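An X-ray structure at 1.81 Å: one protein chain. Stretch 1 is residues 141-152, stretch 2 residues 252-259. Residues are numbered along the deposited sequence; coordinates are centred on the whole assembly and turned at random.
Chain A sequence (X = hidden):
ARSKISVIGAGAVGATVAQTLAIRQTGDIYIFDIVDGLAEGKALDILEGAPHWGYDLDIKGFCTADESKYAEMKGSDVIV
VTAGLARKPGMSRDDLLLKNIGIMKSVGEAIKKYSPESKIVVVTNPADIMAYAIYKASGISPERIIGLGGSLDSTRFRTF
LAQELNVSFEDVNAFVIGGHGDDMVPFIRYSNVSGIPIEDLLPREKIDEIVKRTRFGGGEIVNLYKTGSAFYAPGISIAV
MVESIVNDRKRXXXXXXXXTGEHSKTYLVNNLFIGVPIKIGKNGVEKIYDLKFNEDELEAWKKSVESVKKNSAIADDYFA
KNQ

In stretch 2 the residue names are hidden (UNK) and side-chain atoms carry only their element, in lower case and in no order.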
# COMPACT_ATOMS: atom_id res chain seq x y z
N SER A 141 13.77 -13.38 28.65
CA SER A 141 13.05 -12.50 29.57
C SER A 141 11.59 -12.44 29.13
O SER A 141 11.29 -12.21 27.95
CB SER A 141 13.70 -11.11 29.62
OG SER A 141 13.27 -10.38 30.76
N PRO A 142 10.66 -12.69 30.07
CA PRO A 142 9.29 -13.03 29.68
C PRO A 142 8.50 -11.92 28.97
O PRO A 142 7.54 -12.23 28.26
CB PRO A 142 8.62 -13.41 31.01
CG PRO A 142 9.51 -12.85 32.07
CD PRO A 142 10.90 -12.89 31.51
N GLU A 143 8.90 -10.67 29.15
CA GLU A 143 8.27 -9.58 28.41
C GLU A 143 8.57 -9.66 26.90
O GLU A 143 7.93 -8.97 26.10
CB GLU A 143 8.70 -8.21 28.96
CG GLU A 143 10.03 -7.67 28.40
CD GLU A 143 11.27 -8.27 29.07
OE1 GLU A 143 11.11 -9.09 29.99
OE2 GLU A 143 12.40 -7.90 28.69
N ARG A 144 9.52 -10.51 26.51
CA ARG A 144 9.93 -10.59 25.11
C ARG A 144 9.21 -11.70 24.36
O ARG A 144 9.50 -11.98 23.20
CB ARG A 144 11.46 -10.74 24.98
CG ARG A 144 12.18 -9.54 25.60
CD ARG A 144 13.67 -9.80 25.86
NE ARG A 144 14.47 -9.70 24.64
CZ ARG A 144 14.87 -8.56 24.09
NH1 ARG A 144 14.51 -7.40 24.62
NH2 ARG A 144 15.62 -8.58 22.98
N ILE A 145 8.24 -12.31 25.04
CA ILE A 145 7.46 -13.40 24.47
C ILE A 145 5.98 -13.03 24.51
O ILE A 145 5.45 -12.67 25.57
CB ILE A 145 7.66 -14.72 25.27
CG1 ILE A 145 9.15 -15.08 25.34
CG2 ILE A 145 6.88 -15.85 24.65
CD1 ILE A 145 9.49 -16.17 26.39
N ILE A 146 5.31 -13.10 23.36
CA ILE A 146 3.85 -12.89 23.32
C ILE A 146 3.16 -13.99 22.51
O ILE A 146 3.75 -14.54 21.59
CB ILE A 146 3.48 -11.49 22.77
CG1 ILE A 146 3.99 -11.30 21.34
CG2 ILE A 146 4.06 -10.39 23.66
CD1 ILE A 146 3.63 -9.91 20.75
N GLY A 147 1.91 -14.30 22.87
CA GLY A 147 1.16 -15.34 22.19
C GLY A 147 -0.02 -14.81 21.39
O GLY A 147 -0.71 -13.89 21.82
N LEU A 148 -0.25 -15.38 20.21
CA LEU A 148 -1.40 -15.02 19.39
C LEU A 148 -2.69 -15.41 20.11
O LEU A 148 -2.83 -16.54 20.55
CB LEU A 148 -1.37 -15.73 18.04
CG LEU A 148 -2.65 -15.58 17.24
CD1 LEU A 148 -2.84 -14.14 16.73
CD2 LEU A 148 -2.72 -16.61 16.08
N GLY A 149 -3.62 -14.48 20.22
CA GLY A 149 -4.92 -14.81 20.76
C GLY A 149 -5.91 -13.78 20.30
O GLY A 149 -6.60 -13.97 19.29
N GLY A 150 -5.96 -12.67 21.03
CA GLY A 150 -6.92 -11.61 20.77
C GLY A 150 -6.85 -10.99 19.38
O GLY A 150 -7.85 -10.50 18.88
N SER A 151 -5.67 -10.99 18.75
CA SER A 151 -5.57 -10.38 17.43
C SER A 151 -6.50 -11.09 16.47
O SER A 151 -7.15 -10.47 15.62
CB SER A 151 -4.12 -10.42 16.90
OG SER A 151 -4.04 -9.71 15.67
N LEU A 152 -6.57 -12.41 16.61
CA LEU A 152 -7.39 -13.24 15.73
C LEU A 152 -8.87 -13.24 16.15
O LEU A 152 -9.75 -13.08 15.31
CB LEU A 152 -6.87 -14.67 15.70
CG LEU A 152 -7.69 -15.69 14.90
CD1 LEU A 152 -7.84 -15.26 13.43
CD2 LEU A 152 -7.05 -17.08 14.99
N UNK A 252 -1.81 -1.56 20.36
CA UNK A 252 -2.44 -2.05 21.58
C UNK A 252 -3.44 -3.12 21.19
O UNK A 252 -4.52 -2.82 20.67
c UNK A 252 -2.09 0.12 22.81
c UNK A 252 -3.12 -0.92 22.39
c UNK A 252 -3.84 -1.50 23.62
N UNK A 253 -3.05 -4.36 21.42
CA UNK A 253 -3.79 -5.54 20.99
C UNK A 253 -3.73 -6.58 22.13
O UNK A 253 -2.68 -6.74 22.77
c UNK A 253 -3.15 -6.17 19.73
c UNK A 253 -3.12 -5.16 18.57
c UNK A 253 -2.25 -5.65 17.39
c UNK A 253 -3.89 -7.45 19.29
N UNK A 254 -4.85 -7.27 22.39
CA UNK A 254 -4.79 -8.34 23.40
C UNK A 254 -3.95 -9.50 22.91
O UNK A 254 -4.19 -10.02 21.81
c UNK A 254 -6.20 -7.09 21.84
c UNK A 254 -6.26 -8.78 23.54
c UNK A 254 -7.06 -7.70 22.91
N UNK A 255 -2.97 -9.90 23.71
CA UNK A 255 -2.11 -11.04 23.38
C UNK A 255 -1.84 -11.80 24.66
O UNK A 255 -1.98 -11.25 25.74
c UNK A 255 -0.76 -10.56 22.83
s UNK A 255 -0.87 -9.44 21.43
N UNK A 256 -1.41 -13.05 24.53
CA UNK A 256 -1.00 -13.80 25.71
C UNK A 256 0.30 -13.19 26.22
O UNK A 256 1.29 -13.07 25.49
c UNK A 256 -0.81 -15.27 25.37
N UNK A 257 0.29 -12.75 27.47
CA UNK A 257 1.48 -12.10 28.02
C UNK A 257 1.71 -12.54 29.45
O UNK A 257 0.77 -12.95 30.14
c UNK A 257 1.35 -10.58 27.94
N UNK A 258 2.96 -12.42 29.90
CA UNK A 258 3.35 -12.87 31.22
C UNK A 258 2.89 -11.88 32.29
O UNK A 258 3.22 -10.70 32.23
c UNK A 258 6.81 -13.75 34.43
c UNK A 258 5.20 -15.07 32.61
c UNK A 258 5.74 -15.76 33.68
c UNK A 258 4.87 -12.97 31.26
o UNK A 258 7.07 -15.77 35.65
c UNK A 258 6.25 -13.06 33.36
c UNK A 258 5.44 -13.71 32.44
c UNK A 258 6.54 -15.09 34.59
N UNK A 259 2.12 -12.38 33.26
CA UNK A 259 1.52 -11.55 34.31
C UNK A 259 2.30 -11.68 35.62
O UNK A 259 2.46 -12.79 36.13
c UNK A 259 -0.70 -12.13 33.25
c UNK A 259 -0.89 -10.80 32.47
c UNK A 259 -0.65 -11.00 35.54
c UNK A 259 0.06 -11.98 34.57
O HOH W 1 5.07 -11.51 28.11
O HOH W 2 -3.12 -11.68 19.84

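Position 252 carries three side-chain carbons. One is bonded to the backbone CA and bears the other two, so the side chain forks at once. It lies out of reach of stretch 1. This is Val-252.

Position 253 has four side-chain carbons, forked at the first, with one arm two carbons long. CA-to-CB points toward stretch 1. The one-carbon arm comes near the side chain of Ser-151. This is Ile-253, and its CG2 lies 3.8 Å from CB of Ser-151.

Position 254 has three side-chain carbons that close a ring onto the backbone N. Such a ring leaves the nitrogen no hydrogen to donate. The backbone O, however, faces the start of the helix at Gly-150. O of 254 lies 3.3 Å from N of Gly-150 and accepts a hydrogen bond from water 2. The residue is Pro-254. A CB placed ideally on Gly-150 would fall 2.5 Å from CB of Pro-254, a clash, so the missing side chain allows the close backbone approach here.

Position 255 shows one carbon followed by one sulfur. The carbon packs on stretch 1: CB of 255 is 3.5 Å from O of Gly-147 and 4.3 Å from CB of Ile-146. One carbon and a terminal sulfur make this Cys-255, with chi1 in the m well.

Position 256 has a single side-chain carbon. Its backbone is paired with Gly-147: N of 256 donates to O of Gly-147 at 2.9 Å, and N of Gly-147 donates to O of 256 at 3.0 Å. A lone CB identifies Ala-256. An ideal CB on Gly-147 would clash with CB of Ala-256 at 2.8 Å, so glycine leaves the space that this methyl needs.

Position 257 also has one side-chain carbon. It points sideways, and CB of 257 comes no nearer to stretch 1 than 5.1 Å, from CG2 of Ile-146. This is Ala-257.

Position 258 has one carbon and then a ring of six carbons bearing one oxygen. CA-to-CB points toward stretch 1, and one face of the ring receives Pro-142. A six-carbon ring with an oxygen is Tyr-258. CB of Pro-142 lies 3.4 Å from CD2 of Tyr-258 and 3.8 Å from the ring centroid, a CH-pi contact. The hydroxyl is hydrogen-bonded elsewhere in the structure.

Position 259 has four side-chain carbons, forked at the first, with one two-carbon arm. It does not reach stretch 1. This is Ile-259.

The contact centres on a single antiparallel bridge between Gly-147 and Ala-256. With the two reciprocal hydrogen bonds, CA of Gly-147 and CA of Ala-256 lie 4.4 Å apart. CA of Ile-146 adds a C-H contact to O of Ala-256 at 3.4 Å. Beyond the bridge, water joins the backbones. Water 1 donates to O of Pro-142 and O of Ile-145 and accepts from N of Tyr-258. Water 2 accepts from N of Gly-149 and N of Ser-151 and donates to O of Pro-254. The Pro-142 and Tyr-258 packing completes the contact.

Stretch 2 (252-259) VIPCAAYI
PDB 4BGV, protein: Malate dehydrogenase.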